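Local coordinates for protein arginase, mitochondrial (Medicago truncatula, PDB 6VSS) that hydrolyses L-arginine to urea and L-ornithine with two manganese ions per subunit, and also converts agmatine to putrescine, working as a homohexamer, at residues T41-R46 against G117-E122; V69-H74 against K132-V137; E140-V145 against L151-L156; P165-V170 against G176-L181; G308-Y313 against R333-K338. One frame throughout, in Å; residues are numbered along the deposited sequence.

Interaction 1 (T41-R46 against G117-E122); sequences TFIRER and GDVPIE
Ile43 touches the backbone of Gly117, Asp118 and Val119, at the end of an outermost strand of the parallel alpha/beta arginase fold. The long N-terminal helix 25-57 lies here against the exit of strand 113-118. The tight part is a single methyl group, Ile43 CD1. It sits 3.7 Å from Asp118 O and 4.0 Å from Val119 N, so it rests mainly on the peptide link between those two residues. Ile43 CG1 stands beside the backbone N and opposite the carbonyl carbon (chi1 -57°), which sends the CG1-CD1 arm out to the strand. Val119 adds a looser apolar touch, with its CG2 4.3 Å from Ile43 CD1. The same valine also packs on Val137 and Ser141 of helix 131-146.

The other flank is looser between the two segments. The side chains of Phe42 and Arg46 leave the backbone toward the strand but make no close contact with it. They are still buried. Arg46 gives a hydrogen bond from NE to Val116 O and a salt bridge from NH2 to Asp126 of a second subunit. Phe42 packs on Glu123 of that subunit. Asp118 turns away from the helix and forms a salt bridge with Arg89.

Past the strand, the chain makes an inverse gamma turn centred on Pro120, which is also the N-cap residue of helix 121-125. Back on helix 25-57, Arg46 CG lies 4.0 Å above the plane of the Phe42 ring, offset toward its rim.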
# COMPACT_ATOMS: atom_id res chain seq x y z
N THR B 41 2.98 23.82 33.78
CA THR B 41 3.87 23.25 34.82
C THR B 41 4.55 21.98 34.27
O THR B 41 5.73 21.85 34.51
CB THR B 41 3.05 23.02 36.09
OG1 THR B 41 2.46 24.28 36.39
CG2 THR B 41 3.89 22.53 37.25
N PHE B 42 3.88 21.08 33.55
CA PHE B 42 4.55 19.85 33.03
C PHE B 42 5.69 20.30 32.11
O PHE B 42 6.86 19.81 32.27
CB PHE B 42 3.60 18.93 32.26
CG PHE B 42 4.27 17.71 31.70
CD1 PHE B 42 4.58 16.63 32.51
CD2 PHE B 42 4.58 17.62 30.37
CE1 PHE B 42 5.19 15.49 32.00
CE2 PHE B 42 5.18 16.49 29.85
CZ PHE B 42 5.50 15.43 30.67
N ILE B 43 5.36 21.19 31.16
CA ILE B 43 6.34 21.77 30.19
C ILE B 43 7.42 22.48 31.01
O ILE B 43 8.59 22.31 30.70
CB ILE B 43 5.73 22.70 29.09
CG1 ILE B 43 4.63 22.05 28.24
CG2 ILE B 43 6.83 23.29 28.22
CD1 ILE B 43 5.10 21.02 27.23
N ARG B 44 7.05 23.24 32.04
CA ARG B 44 8.05 23.98 32.86
C ARG B 44 9.08 22.95 33.36
O ARG B 44 10.26 23.22 33.21
CB ARG B 44 7.44 24.77 34.03
CG ARG B 44 8.45 25.60 34.82
CD ARG B 44 7.90 26.66 35.78
NE ARG B 44 6.70 27.33 35.27
CZ ARG B 44 5.44 27.16 35.71
NH1 ARG B 44 4.43 27.77 35.09
NH2 ARG B 44 5.16 26.38 36.74
N GLU B 45 8.63 21.83 33.90
CA GLU B 45 9.50 20.85 34.60
C GLU B 45 10.35 20.09 33.57
O GLU B 45 11.52 19.76 33.87
CB GLU B 45 8.68 19.85 35.42
CG GLU B 45 7.93 20.50 36.58
CD GLU B 45 8.87 21.08 37.62
OE1 GLU B 45 10.00 20.54 37.72
OE2 GLU B 45 8.47 22.07 38.32
N ARG B 46 9.81 19.82 32.38
CA ARG B 46 10.67 19.14 31.38
C ARG B 46 11.72 20.13 30.92
O ARG B 46 12.89 19.72 30.76
CB ARG B 46 9.80 18.55 30.27
CG ARG B 46 9.04 17.33 30.76
CD ARG B 46 9.84 16.05 30.56
NE ARG B 46 10.33 15.84 29.21
CZ ARG B 46 11.39 15.11 28.90
NH1 ARG B 46 12.05 14.43 29.85
NH2 ARG B 46 11.75 14.99 27.64
N GLY B 117 8.92 18.17 25.16
CA GLY B 117 7.70 17.35 25.09
C GLY B 117 6.59 18.03 24.31
O GLY B 117 6.90 18.91 23.54
N ASP B 118 5.36 17.55 24.47
CA ASP B 118 4.21 17.92 23.65
C ASP B 118 3.31 18.75 24.55
O ASP B 118 3.05 18.34 25.68
CB ASP B 118 3.52 16.68 23.09
CG ASP B 118 4.29 15.99 21.99
OD1 ASP B 118 5.39 16.40 21.68
OD2 ASP B 118 3.75 15.04 21.43
N VAL B 119 2.87 19.90 24.06
CA VAL B 119 1.68 20.60 24.62
C VAL B 119 0.47 19.71 24.35
O VAL B 119 0.16 19.47 23.19
CB VAL B 119 1.45 21.97 23.98
CG1 VAL B 119 0.17 22.62 24.54
CG2 VAL B 119 2.67 22.87 24.14
N PRO B 120 -0.27 19.30 25.42
CA PRO B 120 -1.45 18.43 25.30
C PRO B 120 -2.71 19.14 24.79
O PRO B 120 -3.69 19.44 25.55
CB PRO B 120 -1.64 17.94 26.74
CG PRO B 120 -1.14 19.08 27.59
CD PRO B 120 0.02 19.66 26.81
N ILE B 121 -2.67 19.39 23.48
CA ILE B 121 -3.67 20.21 22.75
C ILE B 121 -5.07 19.60 22.93
O ILE B 121 -6.02 20.33 23.31
CB ILE B 121 -3.27 20.32 21.27
CG1 ILE B 121 -1.93 21.04 21.10
CG2 ILE B 121 -4.37 20.99 20.47
CD1 ILE B 121 -1.94 22.48 21.62
N GLU B 122 -5.19 18.30 22.64
CA GLU B 122 -6.48 17.56 22.67
C GLU B 122 -7.13 17.73 24.05
O GLU B 122 -8.30 18.13 24.13
CB GLU B 122 -6.25 16.09 22.28
CG GLU B 122 -7.45 15.15 22.52
CD GLU B 122 -7.37 13.69 22.03
OE1 GLU B 122 -6.28 13.07 21.98
OE2 GLU B 122 -8.43 13.12 21.72

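Interaction 2 (V69-H74 against K132-V137); sequences VPLGHH and KRLANV
Leu71, His73 and Leu134 carry this contact, and one methyl group, Leu134 CD2, does the touching for the helix. The apolar part is a meeting of two leucines. Leu71 and Leu134 reach toward each other tip to tip, with Leu71 CD1 3.8 Å from Leu134 CD2. CG lies anti to the backbone N in both (chi1 -177° in Leu71, -162° in Leu134), which helps to point the two branches at each other. Leu71 also packs on Ile138, one helical turn further along. Leu134 touches Ile124 of helix 121-125.

The aromatic part is closer. Leu134 CD2 comes to the edge of the His73 ring, near its plane, and is 3.4 Å from His73 CE1. That is tight for a methyl group. On one face of the same ring, His74 CD2 lies 4.0 Å above the plane of the His73 ring, offset toward the rim.

The polar part lies at the border of the contact. His73 NE2 is hydrogen-bonded to Asp131 OD1, just before Lys132. This bond helps to fix the rotation of the ring beside Leu134. In the loop itself, Pro70 is the centre of an inverse gamma turn, closed by a weak bond from Leu71 N to Val69 O.

The side chain of His73 is about 6 Å from that of Asn196, which by similarity binds substrate. Segment 69-74 is the loop that follows strand 63-69 of the parallel alpha/beta sheet, set close to the probable substrate site and backed by helix 131-146.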
# COMPACT_ATOMS: atom_id res chain seq x y z
N VAL B 69 3.59 20.47 19.25
CA VAL B 69 2.25 21.11 19.28
C VAL B 69 1.37 20.30 18.33
O VAL B 69 1.29 20.61 17.13
CB VAL B 69 2.36 22.60 18.91
CG1 VAL B 69 1.03 23.29 19.09
CG2 VAL B 69 3.47 23.29 19.71
N PRO B 70 0.82 19.18 18.86
CA PRO B 70 -0.02 18.24 18.11
C PRO B 70 -1.45 18.79 17.88
O PRO B 70 -2.34 18.37 18.52
CB PRO B 70 -0.03 17.01 19.01
CG PRO B 70 0.09 17.61 20.41
CD PRO B 70 1.07 18.74 20.25
N LEU B 71 -1.56 19.76 16.98
CA LEU B 71 -2.77 20.52 16.63
C LEU B 71 -2.99 20.41 15.12
O LEU B 71 -2.07 20.77 14.34
CB LEU B 71 -2.50 21.94 17.07
CG LEU B 71 -3.62 22.93 16.88
CD1 LEU B 71 -3.41 24.11 17.80
CD2 LEU B 71 -3.73 23.36 15.41
N GLY B 72 -4.15 19.88 14.74
CA GLY B 72 -4.57 19.65 13.34
C GLY B 72 -5.83 20.39 13.04
O GLY B 72 -6.20 20.43 11.84
N HIS B 73 -6.47 21.01 14.04
CA HIS B 73 -7.88 21.45 13.85
C HIS B 73 -7.95 22.75 13.01
O HIS B 73 -9.07 23.24 12.77
CB HIS B 73 -8.64 21.51 15.18
CG HIS B 73 -8.25 22.65 16.06
ND1 HIS B 73 -7.14 22.59 16.86
CD2 HIS B 73 -8.86 23.83 16.31
CE1 HIS B 73 -7.05 23.72 17.53
NE2 HIS B 73 -8.11 24.51 17.23
N HIS B 74 -6.82 23.30 12.62
CA HIS B 74 -6.77 24.57 11.85
C HIS B 74 -6.56 24.24 10.37
O HIS B 74 -6.54 25.15 9.59
CB HIS B 74 -5.70 25.53 12.45
CG HIS B 74 -6.17 26.17 13.71
ND1 HIS B 74 -7.51 26.42 13.95
CD2 HIS B 74 -5.50 26.56 14.82
CE1 HIS B 74 -7.66 26.97 15.14
NE2 HIS B 74 -6.44 27.05 15.71
N LYS B 132 -8.14 31.35 20.68
CA LYS B 132 -7.32 32.51 21.11
C LYS B 132 -6.54 32.09 22.35
O LYS B 132 -5.33 32.29 22.39
CB LYS B 132 -8.21 33.74 21.31
CG LYS B 132 -7.53 34.97 21.89
CD LYS B 132 -8.30 36.26 21.65
CE LYS B 132 -7.40 37.47 21.41
NZ LYS B 132 -7.91 38.35 20.33
N ARG B 133 -7.19 31.45 23.32
CA ARG B 133 -6.52 31.03 24.57
C ARG B 133 -5.61 29.85 24.23
O ARG B 133 -4.49 29.78 24.70
CB ARG B 133 -7.57 30.75 25.63
CG ARG B 133 -7.01 30.09 26.89
CD ARG B 133 -6.51 31.09 27.91
NE ARG B 133 -6.32 30.56 29.26
CZ ARG B 133 -7.30 30.24 30.12
NH1 ARG B 133 -8.58 30.35 29.79
NH2 ARG B 133 -6.99 29.78 31.32
N LEU B 134 -6.04 28.96 23.34
CA LEU B 134 -5.12 27.88 22.90
C LEU B 134 -3.79 28.44 22.36
O LEU B 134 -2.72 27.95 22.70
CB LEU B 134 -5.84 27.08 21.81
CG LEU B 134 -5.22 25.72 21.58
CD1 LEU B 134 -5.29 24.95 22.88
CD2 LEU B 134 -5.93 24.98 20.47
N ALA B 135 -3.85 29.44 21.48
CA ALA B 135 -2.67 30.12 20.91
C ALA B 135 -1.80 30.70 22.04
O ALA B 135 -0.58 30.53 21.99
CB ALA B 135 -3.14 31.19 19.97
N ASN B 136 -2.44 31.30 23.04
CA ASN B 136 -1.74 31.87 24.22
C ASN B 136 -0.97 30.77 24.94
O ASN B 136 0.14 30.99 25.33
CB ASN B 136 -2.73 32.59 25.14
CG ASN B 136 -3.02 34.01 24.70
OD1 ASN B 136 -2.37 34.54 23.81
ND2 ASN B 136 -4.00 34.63 25.32
N VAL B 137 -1.58 29.60 25.08
CA VAL B 137 -0.94 28.45 25.78
C VAL B 137 0.26 27.97 24.96
O VAL B 137 1.29 27.61 25.57
CB VAL B 137 -1.96 27.31 26.03
CG1 VAL B 137 -1.23 26.01 26.31
CG2 VAL B 137 -2.92 27.65 27.17

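Interaction 3 (E140-V145 against L151-L156); sequences ESVKLV and LRPLVL
Val142 is the first residue of 140-145 to meet the strand, and it uses both of its methyl groups. CG1 lies 4.1 Å from Pro153 CG, and the valine and the proline ring cross at about a right angle. CG2 reaches further along the strand to Val155 CG2, at 4.4 Å. With CG1 anti to the backbone N (chi1 175°) and CG2 anti to the carbonyl carbon, one methyl faces Pro153 and the other Val155. Next in sequence, Lys143 points away from the strand. Its NZ forms a salt bridge with Glu172 of helix 163-174. Leu144 turns to a different side and packs on Leu40 and Arg44 of helix 25-57.

Helix 131-146 belongs to the crossover that links strand 113-118 to strand 151-157, parallel strands with strand 63-69 between them in the sheet. The helix runs back over the sheet before the chain turns into the strand. The two short axes come within 7.9 Å, with 144° between their directions.

Val145, close to that turn, makes the larger part of the helix's contact. Its CG1 lies 3.9 Å from Leu151 CB, and these two side chains also cross at about a right angle. The same methyl group is 4.1 Å from Pro153 N, so it bridges two strand residues whose side chains point to the helix. Arg152, between them, points away, and its NH1 forms a salt bridge with Asp304. Beyond the side chain of Val145, its carbonyl O rests against Leu151 CB at 3.5 Å.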
# COMPACT_ATOMS: atom_id res chain seq x y z
N GLU B 140 3.09 30.57 25.65
CA GLU B 140 3.66 30.38 27.01
C GLU B 140 4.61 29.19 26.97
O GLU B 140 5.72 29.30 27.46
CB GLU B 140 2.58 30.14 28.05
CG GLU B 140 1.67 31.32 28.27
CD GLU B 140 2.34 32.62 28.68
OE1 GLU B 140 3.39 32.55 29.35
OE2 GLU B 140 1.83 33.69 28.31
N SER B 141 4.20 28.09 26.32
CA SER B 141 5.05 26.89 26.15
C SER B 141 6.39 27.27 25.54
O SER B 141 7.44 26.91 26.13
CB SER B 141 4.34 25.85 25.36
OG SER B 141 3.24 25.38 26.14
N VAL B 142 6.37 28.02 24.45
CA VAL B 142 7.62 28.47 23.77
C VAL B 142 8.46 29.27 24.76
O VAL B 142 9.64 28.98 24.84
CB VAL B 142 7.33 29.27 22.48
CG1 VAL B 142 8.62 29.81 21.89
CG2 VAL B 142 6.60 28.43 21.43
N LYS B 143 7.85 30.15 25.55
CA LYS B 143 8.57 31.07 26.46
C LYS B 143 9.24 30.28 27.59
O LYS B 143 10.39 30.65 27.97
CB LYS B 143 7.60 32.14 27.00
CG LYS B 143 7.13 33.15 25.96
CD LYS B 143 6.30 34.32 26.52
CE LYS B 143 5.99 35.32 25.43
NZ LYS B 143 5.17 36.46 25.89
N LEU B 144 8.55 29.24 28.08
CA LEU B 144 9.07 28.33 29.12
C LEU B 144 10.34 27.64 28.60
O LEU B 144 11.27 27.54 29.40
CB LEU B 144 7.98 27.35 29.60
CG LEU B 144 6.84 27.99 30.42
CD1 LEU B 144 5.64 27.07 30.57
CD2 LEU B 144 7.31 28.42 31.82
N VAL B 145 10.44 27.27 27.31
CA VAL B 145 11.71 26.67 26.75
C VAL B 145 12.79 27.76 26.66
O VAL B 145 13.95 27.57 27.09
CB VAL B 145 11.47 25.97 25.40
CG1 VAL B 145 12.75 25.43 24.80
CG2 VAL B 145 10.44 24.89 25.51
N LEU B 151 18.62 26.48 26.04
CA LEU B 151 17.60 25.82 25.18
C LEU B 151 17.07 26.83 24.18
O LEU B 151 16.79 28.00 24.58
CB LEU B 151 16.44 25.30 26.02
CG LEU B 151 16.78 24.34 27.15
CD1 LEU B 151 15.50 23.71 27.67
CD2 LEU B 151 17.78 23.28 26.70
N ARG B 152 16.84 26.37 22.96
CA ARG B 152 16.21 27.14 21.86
C ARG B 152 15.10 26.25 21.26
O ARG B 152 15.36 25.09 20.96
CB ARG B 152 17.23 27.66 20.85
CG ARG B 152 18.13 28.75 21.39
CD ARG B 152 18.90 29.44 20.29
NE ARG B 152 19.93 30.27 20.87
CZ ARG B 152 20.58 31.26 20.28
NH1 ARG B 152 20.33 31.59 19.03
NH2 ARG B 152 21.49 31.92 20.95
N PRO B 153 13.89 26.80 21.08
CA PRO B 153 12.71 26.03 20.67
C PRO B 153 12.74 25.61 19.20
O PRO B 153 12.78 26.47 18.31
CB PRO B 153 11.57 27.01 20.91
CG PRO B 153 12.21 28.32 20.66
CD PRO B 153 13.53 28.18 21.40
N LEU B 154 12.78 24.30 18.99
CA LEU B 154 12.54 23.65 17.67
C LEU B 154 11.16 22.97 17.78
O LEU B 154 11.01 21.96 18.43
CB LEU B 154 13.72 22.74 17.32
CG LEU B 154 13.87 22.42 15.83
CD1 LEU B 154 15.17 21.64 15.53
CD2 LEU B 154 12.66 21.61 15.36
N VAL B 155 10.13 23.66 17.30
CA VAL B 155 8.72 23.22 17.43
C VAL B 155 8.41 22.13 16.40
O VAL B 155 8.73 22.29 15.18
CB VAL B 155 7.79 24.43 17.38
CG1 VAL B 155 6.33 24.02 17.33
CG2 VAL B 155 8.07 25.36 18.57
N LEU B 156 7.75 21.05 16.84
CA LEU B 156 7.21 20.03 15.89
C LEU B 156 5.70 20.18 15.81
O LEU B 156 5.03 20.13 16.90
CB LEU B 156 7.53 18.64 16.38
CG LEU B 156 8.99 18.39 16.69
CD1 LEU B 156 9.09 16.99 17.24
CD2 LEU B 156 9.85 18.58 15.46

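Interaction 4 (P165-V170 against G176-L181); sequences PVVRAV and GAVDIL
Val167 and Val170 pack on Val178 and Ile180 where a beta-alpha-beta crossover of the arginase fold closes. Helix 163-174 carries the chain from strand 151-157 to strand 178-183, parallel strands of the same sheet with two others between them. The helix and the strand it leads into run nearly antiparallel, at 150°, and their short axes approach to 10.5 Å. The side chains span this distance.

Val167 and Ile180 reach toward each other tip to tip. Val167 CG1 is 4.1 Å from Ile180 CD1, the end of the longer side chain. From CB the Ile180 chain turns away from the carbonyl carbon (chi1 -57°) and then runs straight (chi2 178°), bringing CD1 up to the helix. The same Val167 methyl group also lies 4.4 Å from Val178 CG2, so it sits over two strand residues that share one face of the sheet.

One helical turn later, Val170 CG1 meets Val178 CG1 at 4.2 Å. Val178 therefore uses one methyl group for each valine of the helix. All four residues are buried and the contact is purely apolar. The distances are those of relaxed van der Waals packing.

Tyr265 of strand 264-269 touches both Val167 and Val178. On the strand's other flank, Ile180 packs on Ala213 and Leu216 of strand 213-221. Helix 131-146 lies alongside the helix, where Ala169 packs on Ser139 and Pro165 on Ile138.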
# COMPACT_ATOMS: atom_id res chain seq x y z
N PRO B 165 1.63 31.77 16.87
CA PRO B 165 1.92 31.82 18.31
C PRO B 165 3.38 31.52 18.70
O PRO B 165 3.86 32.11 19.70
CB PRO B 165 1.00 30.75 18.93
CG PRO B 165 0.38 29.99 17.77
CD PRO B 165 0.46 30.93 16.59
N VAL B 166 4.06 30.67 17.94
CA VAL B 166 5.50 30.40 18.19
C VAL B 166 6.29 31.68 17.89
O VAL B 166 7.09 32.10 18.72
CB VAL B 166 6.02 29.22 17.35
CG1 VAL B 166 7.48 28.93 17.64
CG2 VAL B 166 5.15 28.01 17.54
N VAL B 167 6.08 32.28 16.73
CA VAL B 167 6.95 33.41 16.32
C VAL B 167 6.58 34.63 17.19
O VAL B 167 7.49 35.37 17.56
CB VAL B 167 6.83 33.64 14.82
CG1 VAL B 167 7.32 35.01 14.43
CG2 VAL B 167 7.56 32.52 14.06
N ARG B 168 5.32 34.79 17.57
CA ARG B 168 4.90 35.88 18.48
C ARG B 168 5.69 35.76 19.79
O ARG B 168 6.15 36.81 20.37
CB ARG B 168 3.39 35.82 18.75
CG ARG B 168 2.96 36.77 19.86
CD ARG B 168 1.48 36.67 20.16
NE ARG B 168 1.03 35.35 20.59
CZ ARG B 168 -0.24 34.97 20.64
NH1 ARG B 168 -1.18 35.82 20.30
NH2 ARG B 168 -0.58 33.76 21.04
N ALA B 169 5.77 34.54 20.30
CA ALA B 169 6.41 34.21 21.59
C ALA B 169 7.91 34.46 21.48
O ALA B 169 8.47 35.06 22.43
CB ALA B 169 6.12 32.79 21.93
N VAL B 170 8.54 34.06 20.36
CA VAL B 170 9.99 34.30 20.16
C VAL B 170 10.29 35.81 20.18
O VAL B 170 11.19 36.23 20.89
CB VAL B 170 10.50 33.65 18.88
CG1 VAL B 170 11.91 34.08 18.64
CG2 VAL B 170 10.40 32.12 18.93
N GLY B 176 11.83 41.98 20.09
CA GLY B 176 11.81 42.68 18.79
C GLY B 176 11.60 41.75 17.62
O GLY B 176 11.20 40.63 17.86
N ALA B 177 11.87 42.24 16.40
CA ALA B 177 11.51 41.54 15.16
C ALA B 177 12.55 40.44 14.89
O ALA B 177 13.68 40.52 15.41
CB ALA B 177 11.42 42.51 14.03
N VAL B 178 12.18 39.42 14.14
CA VAL B 178 13.12 38.39 13.68
C VAL B 178 13.01 38.42 12.17
O VAL B 178 12.01 38.98 11.67
CB VAL B 178 12.79 37.00 14.29
CG1 VAL B 178 12.88 37.04 15.79
CG2 VAL B 178 11.42 36.49 13.89
N ASP B 179 13.99 37.87 11.46
CA ASP B 179 13.84 37.58 10.01
C ASP B 179 13.40 36.13 9.93
O ASP B 179 13.85 35.39 10.77
CB ASP B 179 15.13 37.82 9.22
CG ASP B 179 15.55 39.28 9.04
OD1 ASP B 179 14.69 40.19 9.17
OD2 ASP B 179 16.74 39.51 8.72
N ILE B 180 12.59 35.76 8.94
CA ILE B 180 12.09 34.37 8.78
C ILE B 180 12.49 33.81 7.42
O ILE B 180 12.35 34.47 6.40
CB ILE B 180 10.58 34.29 8.99
CG1 ILE B 180 10.16 34.82 10.36
CG2 ILE B 180 10.09 32.86 8.72
CD1 ILE B 180 8.69 34.79 10.58
N LEU B 181 12.97 32.60 7.45
CA LEU B 181 13.19 31.77 6.26
C LEU B 181 12.11 30.71 6.36
O LEU B 181 12.06 30.04 7.40
CB LEU B 181 14.57 31.11 6.32
CG LEU B 181 14.78 30.07 5.23
CD1 LEU B 181 14.57 30.68 3.85
CD2 LEU B 181 16.18 29.48 5.38

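Interaction 5 (G308-Y313 against R333-K338); sequences GDVVEY and RELAAK
Leu335 CD2 reaches the backbone of Gly308 and Asp309, and this one methyl group makes the whole contact from the helix side. It lies 4.1 Å from Gly308 CA and 4.1 Å from Asp309 N. Gly308 has no side chain, so the methyl group can settle directly on the strand. Leu335 swings its CG opposite the backbone N (chi1 175°), and a chi2 of 48° then directs CD2 down to the sheet. Val310, on the same face, adds a loose apolar touch, its CG2 4.4 Å from Leu335 CD2. Val310 also packs on Val332, one turn earlier in the helix.

Asp309 points away from the helix, and its buried carboxylate is gripped there by three hydrogen bonds. OD2 is bonded to Tyr265 OH and Ser163 OG, and OD1 to Ser267 OG. These bonds probably hold the carboxylate in place. The Asp309 side chain is about 4 Å from that of His160, a manganese ligand. Further on, Glu312 OE1 is hydrogen-bonded to His160 N and His200 ND1.

The axes of the two short segments approach to 9.7 Å and run antiparallel (178°). This is the layering of a parallel alpha/beta sheet: helix 323-339 covers one face of strand 305-311, while the strand's C-terminal end leads to Glu312, a probable substrate-binding residue beside the manganese site.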
# COMPACT_ATOMS: atom_id res chain seq x y z
N GLY B 308 12.72 27.69 15.37
CA GLY B 308 12.37 27.05 14.12
C GLY B 308 11.22 26.09 14.31
O GLY B 308 10.82 25.83 15.43
N ASP B 309 10.67 25.61 13.22
CA ASP B 309 9.56 24.63 13.30
C ASP B 309 9.62 23.73 12.06
O ASP B 309 10.27 24.05 11.03
CB ASP B 309 8.24 25.33 13.58
CG ASP B 309 7.79 26.23 12.48
OD1 ASP B 309 7.73 25.73 11.32
OD2 ASP B 309 7.43 27.41 12.78
N VAL B 310 9.10 22.54 12.24
CA VAL B 310 8.85 21.57 11.16
C VAL B 310 7.40 21.14 11.26
O VAL B 310 7.07 20.56 12.28
CB VAL B 310 9.83 20.40 11.21
CG1 VAL B 310 9.56 19.45 10.05
CG2 VAL B 310 11.26 20.91 11.17
N VAL B 311 6.57 21.52 10.26
CA VAL B 311 5.09 21.42 10.28
C VAL B 311 4.57 20.64 9.09
O VAL B 311 5.33 20.48 8.14
CB VAL B 311 4.48 22.82 10.33
CG1 VAL B 311 4.97 23.52 11.60
CG2 VAL B 311 4.76 23.66 9.11
N GLU B 312 3.33 20.15 9.25
CA GLU B 312 2.46 19.63 8.21
C GLU B 312 2.94 18.22 7.80
O GLU B 312 2.33 17.65 6.88
CB GLU B 312 2.43 20.59 7.00
CG GLU B 312 1.67 21.90 7.21
CD GLU B 312 0.15 21.89 7.23
OE1 GLU B 312 -0.44 22.84 7.84
OE2 GLU B 312 -0.44 20.93 6.71
N TYR B 313 3.86 17.56 8.54
CA TYR B 313 3.98 16.08 8.40
C TYR B 313 2.63 15.48 8.84
O TYR B 313 2.16 15.80 9.93
CB TYR B 313 5.14 15.44 9.18
CG TYR B 313 5.08 13.94 9.17
CD1 TYR B 313 4.82 13.23 8.01
CD2 TYR B 313 5.28 13.19 10.33
CE1 TYR B 313 4.78 11.84 7.99
CE2 TYR B 313 5.19 11.80 10.34
CZ TYR B 313 4.97 11.12 9.16
OH TYR B 313 4.95 9.74 9.14
N ARG B 333 16.81 17.21 12.26
CA ARG B 333 18.23 16.96 12.62
C ARG B 333 19.11 18.06 12.02
O ARG B 333 19.96 18.59 12.71
CB ARG B 333 18.69 15.57 12.17
CG ARG B 333 18.19 14.47 13.08
CD ARG B 333 18.04 13.12 12.38
NE ARG B 333 19.31 12.67 11.84
CZ ARG B 333 19.87 11.49 12.03
NH1 ARG B 333 19.30 10.58 12.80
NH2 ARG B 333 21.08 11.26 11.54
N GLU B 334 18.88 18.44 10.78
CA GLU B 334 19.76 19.39 10.13
C GLU B 334 19.43 20.80 10.65
O GLU B 334 20.34 21.59 10.77
CB GLU B 334 19.63 19.15 8.65
CG GLU B 334 20.07 17.75 8.24
CD GLU B 334 21.56 17.47 8.43
OE1 GLU B 334 22.38 18.38 8.20
OE2 GLU B 334 21.87 16.35 8.82
N LEU B 335 18.17 21.10 10.95
CA LEU B 335 17.81 22.39 11.59
C LEU B 335 18.49 22.48 12.96
O LEU B 335 19.07 23.54 13.25
CB LEU B 335 16.29 22.56 11.68
CG LEU B 335 15.78 23.81 12.44
CD1 LEU B 335 16.49 25.06 11.99
CD2 LEU B 335 14.28 23.99 12.21
N ALA B 336 18.39 21.43 13.81
CA ALA B 336 19.06 21.37 15.13
C ALA B 336 20.59 21.60 14.97
O ALA B 336 21.14 22.38 15.74
CB ALA B 336 18.77 20.09 15.87
N ALA B 337 21.24 20.93 14.02
CA ALA B 337 22.69 21.04 13.72
C ALA B 337 23.05 22.51 13.47
O ALA B 337 24.15 22.93 13.89
CB ALA B 337 23.06 20.16 12.55
N LYS B 338 22.21 23.27 12.78
CA LYS B 338 22.45 24.71 12.55
C LYS B 338 22.10 25.55 13.79
O LYS B 338 22.77 26.57 14.03
CB LYS B 338 21.61 25.19 11.36
CG LYS B 338 22.16 24.75 10.01
CD LYS B 338 23.45 25.47 9.63
CE LYS B 338 23.21 26.91 9.23
NZ LYS B 338 24.24 27.34 8.25

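In the fold
All five contacts are buried, but at different depths. Interaction 5 is the most central, and interaction 1, near a second subunit, lies furthest from the chain centre. Interactions 2 and 3 share helix 131-146, and Val69 N probably bonds to Leu156 O between them. Interactions 3 and 5 lie on neighbouring strands, probably joined through Val155 N to Gly308 O and Val310 N to Val155 O. Interactions 3 and 4 abut through Val142, Val155 and Val166. Chemistry follows place. Interactions 3 and 4 are mostly branched apolar packing, interactions 1 and 5 set one methyl group on strand backbone, and interaction 2 adds a histidine near the probable substrate site.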